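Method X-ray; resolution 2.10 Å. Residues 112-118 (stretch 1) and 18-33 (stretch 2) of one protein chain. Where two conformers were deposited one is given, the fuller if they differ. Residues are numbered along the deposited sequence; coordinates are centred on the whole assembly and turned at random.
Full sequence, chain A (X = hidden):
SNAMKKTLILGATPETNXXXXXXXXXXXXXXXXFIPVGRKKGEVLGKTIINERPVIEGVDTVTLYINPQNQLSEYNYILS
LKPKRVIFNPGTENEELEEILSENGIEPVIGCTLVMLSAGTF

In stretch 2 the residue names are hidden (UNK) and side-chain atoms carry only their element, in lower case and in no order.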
# COMPACT_ATOMS: atom_id res chain seq x y z
N CYS A 112 8.69 -2.33 -7.11
CA CYS A 112 8.08 -3.48 -6.46
C CYS A 112 8.48 -3.45 -4.99
O CYS A 112 9.68 -3.40 -4.65
CB CYS A 112 8.54 -4.78 -7.14
SG CYS A 112 8.15 -6.26 -6.19
N THR A 113 7.47 -3.44 -4.12
CA THR A 113 7.68 -3.51 -2.68
C THR A 113 8.65 -4.62 -2.28
O THR A 113 9.50 -4.39 -1.44
CB THR A 113 6.34 -3.65 -1.90
OG1 THR A 113 5.49 -2.52 -2.21
CG2 THR A 113 6.62 -3.70 -0.36
N LEU A 114 8.54 -5.81 -2.88
CA LEU A 114 9.43 -6.93 -2.54
C LEU A 114 10.89 -6.62 -2.92
O LEU A 114 11.80 -6.77 -2.10
CB LEU A 114 8.98 -8.23 -3.22
CG LEU A 114 7.51 -8.66 -3.14
CD1 LEU A 114 7.27 -10.04 -3.82
CD2 LEU A 114 7.10 -8.71 -1.67
N VAL A 115 11.11 -6.16 -4.14
CA VAL A 115 12.44 -5.76 -4.62
C VAL A 115 13.03 -4.66 -3.75
O VAL A 115 14.21 -4.73 -3.36
CB VAL A 115 12.41 -5.37 -6.10
CG1 VAL A 115 13.75 -4.79 -6.56
CG2 VAL A 115 12.04 -6.60 -6.93
N MSE A 116 12.19 -3.68 -3.40
CA MSE A 116 12.64 -2.58 -2.57
C MSE A 116 13.11 -3.04 -1.18
O MSE A 116 14.14 -2.58 -0.68
CB MSE A 116 11.57 -1.49 -2.49
CG MSE A 116 11.45 -0.74 -3.81
SE MSE A 116 9.74 0.23 -3.80
CE MSE A 116 10.12 1.67 -2.50
N LEU A 117 12.37 -3.96 -0.57
CA LEU A 117 12.75 -4.45 0.74
C LEU A 117 14.08 -5.19 0.63
O LEU A 117 14.96 -5.05 1.49
CB LEU A 117 11.63 -5.34 1.34
CG LEU A 117 10.47 -4.53 1.97
CD1 LEU A 117 9.15 -5.30 2.03
CD2 LEU A 117 10.90 -4.02 3.38
N SER A 118 14.25 -5.98 -0.43
CA SER A 118 15.51 -6.71 -0.61
C SER A 118 16.66 -5.78 -0.95
O SER A 118 17.76 -5.93 -0.41
CB SER A 118 15.37 -7.78 -1.69
OG SER A 118 14.74 -8.92 -1.16
N UNK A 18 -0.93 -14.17 -4.18
CA UNK A 18 -1.05 -12.80 -4.67
C UNK A 18 0.01 -11.90 -4.07
O UNK A 18 0.38 -12.05 -2.87
c UNK A 18 -3.55 -13.00 -5.19
n UNK A 18 -4.25 -9.64 -7.86
n UNK A 18 -5.61 -11.43 -7.43
c UNK A 18 -3.31 -12.98 -6.70
n UNK A 18 -3.30 -11.60 -7.17
c UNK A 18 -4.39 -10.90 -7.49
c UNK A 18 -2.46 -12.25 -4.42
N UNK A 19 0.49 -10.96 -4.89
CA UNK A 19 1.54 -10.04 -4.47
C UNK A 19 1.21 -9.20 -3.23
O UNK A 19 2.10 -8.91 -2.45
c UNK A 19 3.86 -11.82 -7.76
c UNK A 19 3.17 -9.93 -6.41
c UNK A 19 4.47 -9.45 -6.45
o UNK A 19 6.12 -11.99 -8.46
c UNK A 19 2.89 -11.13 -7.06
c UNK A 19 2.08 -9.19 -5.65
c UNK A 19 5.46 -10.12 -7.16
c UNK A 19 5.15 -11.30 -7.81
N UNK A 20 -0.06 -8.85 -3.02
CA UNK A 20 -0.40 -8.09 -1.78
C UNK A 20 -0.18 -8.93 -0.53
O UNK A 20 0.11 -8.37 0.55
c UNK A 20 -1.84 -7.55 -1.81
N UNK A 21 -0.34 -10.25 -0.67
CA UNK A 21 -0.04 -11.18 0.41
C UNK A 21 1.47 -11.32 0.56
O UNK A 21 2.00 -11.14 1.66
c UNK A 21 -1.61 -14.23 3.49
c UNK A 21 -0.68 -12.55 0.19
o UNK A 21 -0.48 -15.82 4.84
c UNK A 21 0.56 -15.06 2.80
c UNK A 21 0.50 -14.26 1.65
c UNK A 21 -1.65 -13.43 2.35
c UNK A 21 -0.61 -13.43 1.42
c UNK A 21 -0.50 -15.03 3.71
N UNK A 22 2.16 -11.60 -0.54
CA UNK A 22 3.62 -11.62 -0.49
C UNK A 22 4.18 -10.34 0.20
O UNK A 22 5.09 -10.43 1.03
c UNK A 22 4.04 -14.35 -1.72
c UNK A 22 4.22 -13.24 -3.97
c UNK A 22 3.68 -13.11 -2.55
c UNK A 22 4.20 -11.83 -1.88
N UNK A 23 3.61 -9.17 -0.10
CA UNK A 23 4.13 -7.93 0.48
C UNK A 23 3.95 -7.91 1.99
O UNK A 23 4.86 -7.49 2.71
c UNK A 23 3.48 -6.71 -0.15
N UNK A 24 2.79 -8.34 2.47
CA UNK A 24 2.53 -8.37 3.91
C UNK A 24 3.56 -9.24 4.61
O UNK A 24 4.10 -8.82 5.64
c UNK A 24 1.11 -8.85 4.21
N UNK A 25 3.84 -10.41 4.02
CA UNK A 25 4.87 -11.33 4.54
C UNK A 25 6.25 -10.69 4.61
O UNK A 25 6.93 -10.82 5.63
o UNK A 25 4.56 -14.82 1.89
c UNK A 25 4.99 -12.59 3.69
c UNK A 25 3.85 -13.57 3.84
c UNK A 25 4.09 -14.88 3.06
o UNK A 25 3.79 -15.96 3.63
N UNK A 26 6.69 -10.03 3.53
CA UNK A 26 8.01 -9.39 3.56
C UNK A 26 8.03 -8.20 4.53
O UNK A 26 8.98 -8.04 5.28
n UNK A 26 9.48 -13.54 4.13
c UNK A 26 9.89 -11.01 1.51
c UNK A 26 10.00 -12.54 3.44
n UNK A 26 9.41 -12.11 2.33
n UNK A 26 11.12 -11.99 3.87
c UNK A 26 8.73 -10.08 1.16
c UNK A 26 8.50 -8.97 2.17
N UNK A 27 6.99 -7.36 4.51
CA UNK A 27 6.93 -6.22 5.44
C UNK A 27 7.02 -6.71 6.86
O UNK A 27 7.84 -6.21 7.67
c UNK A 27 6.48 -3.30 4.11
c UNK A 27 5.63 -5.44 5.24
c UNK A 27 4.15 -4.24 3.58
c UNK A 27 5.59 -4.58 3.97
N UNK A 28 6.20 -7.71 7.16
CA UNK A 28 6.17 -8.28 8.50
C UNK A 28 7.53 -8.83 8.89
O UNK A 28 8.00 -8.54 9.98
c UNK A 28 3.91 -10.90 10.22
c UNK A 28 5.07 -9.95 10.02
n UNK A 28 3.06 -11.67 12.32
c UNK A 28 4.20 -11.82 11.41
c UNK A 28 5.10 -9.35 8.63
N UNK A 29 8.17 -9.60 8.01
CA UNK A 29 9.44 -10.23 8.41
C UNK A 29 10.53 -9.19 8.54
O UNK A 29 11.54 -9.43 9.20
o UNK A 29 10.21 -10.82 6.20
c UNK A 29 9.89 -11.36 7.46
N UNK A 30 10.34 -8.05 7.89
CA UNK A 30 11.27 -6.92 8.04
C UNK A 30 10.96 -6.06 9.26
O UNK A 30 11.77 -5.22 9.63
n UNK A 30 13.98 -7.19 4.45
c UNK A 30 11.35 -6.07 6.76
c UNK A 30 12.29 -6.62 5.73
n UNK A 30 11.88 -7.50 4.75
c UNK A 30 12.91 -7.82 3.99
c UNK A 30 13.62 -6.44 5.54
N UNK A 31 9.81 -6.27 9.90
CA UNK A 31 9.50 -5.58 11.16
C UNK A 31 8.64 -4.33 11.01
O UNK A 31 8.36 -3.63 12.00
N UNK A 32 8.22 -4.03 9.79
CA UNK A 32 7.27 -2.95 9.56
C UNK A 32 5.87 -3.35 10.03
O UNK A 32 5.48 -4.50 9.84
n UNK A 32 10.52 -2.14 6.55
c UNK A 32 9.45 -2.95 6.81
c UNK A 32 7.21 -2.59 8.07
c UNK A 32 10.29 -0.94 7.07
c UNK A 32 8.55 -2.23 7.51
n UNK A 32 9.11 -0.97 7.67
N UNK A 33 5.14 -2.41 10.62
CA UNK A 33 3.71 -2.60 10.88
C UNK A 33 2.94 -2.48 9.55
O UNK A 33 3.01 -1.44 8.88
o UNK A 33 0.13 -0.82 13.61
c UNK A 33 1.22 -0.54 13.06
o UNK A 33 1.94 0.45 13.40
c UNK A 33 3.20 -1.57 11.89
c UNK A 33 1.70 -1.47 11.95

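Position 18 carries three carbons, a nitrogen, then a carbon bearing two more nitrogens, out of reach of stretch 1: Arg 18, the N-cap of the helix. Position 19 has one carbon and a six-carbon ring bearing an oxygen, one ring carbon lying against Leu 114 CD1: Tyr 19. Its CE2 is 3.8 Å from Leu 114 CD1. Position 20, a lone carbon far from the partner, is Ala 20. At 21 an oxygen-bearing six-membered ring, out of reach, gives Tyr 21.

Position 22 has four carbons forked at the second, the first of them near a methyl of Leu 114: Leu 22. Its CB sits 4.0 Å from Leu 114 CD1. Position 23 has one carbon, its backbone against Leu 114: Ala 23. Here the CA atoms of the two stretches come nearest: Ala 23 CA is 6.2 Å from the CA of Leu 114 and 3.7 Å from Leu 114 CD2. The single carbon at 24 points away: Ala 24. Position 25, three carbons with two oxygens on the third, touches nothing: Glu 25.

Position 26 repeats the guanidinium pattern. It starts toward stretch 1 but its end leads away, so the aliphatic part packs on Leu 114 and Leu 117: Arg 26. Its CG is 3.5 Å from Leu 114 CD2, and its CB 3.7 Å from Leu 117 CD1. Position 27, four carbons forked at the second, meets Leu 117: Leu 27, with CD2 3.9 Å from Leu 117 CD1. Position 28, four carbons in a row ending in nitrogen, is remote: Lys 28. One carbon and one oxygen make 29 Ser 29; its OG bonds to Arg 26 O.

Position 30 has one carbon and a five-membered ring with two nitrogens, one face under Leu 117: His 30. Leu 117 CD2 lies 4.0 Å from the His 30 ring centroid, a CH-pi contact, while His 30 ND1 donates to Arg 26 O at 3.0 Å, tying the ring to its own helix. Position 31 has no side-chain atoms; positive phi in a Schellman motif, where a CB would jam against the preceding carbonyl O, calls for Gly 31. Position 32 has one carbon and a five-membered ring of three carbons and two nitrogens, near a methyl of Leu 117: His 32. Its NE2 is 3.7 Å from Leu 117 CD2. Position 33, three carbons with two oxygens on the third, is remote: Glu 33.

The helices run nearly parallel, crossing at 20° with axes 9.8 Å apart at closest approach. No hydrogen bond crosses. Leu 114 is a knob among Tyr 19, Leu 22, Ala 23 and Arg 26; one turn on, Leu 117 meets Arg 26, Leu 27 and the two imidazoles. The design rule is two leucines three residues apart, received by small, aliphatic and ring surfaces.

Stretch 2 18-33: RYAYLAAERLKSHGHE
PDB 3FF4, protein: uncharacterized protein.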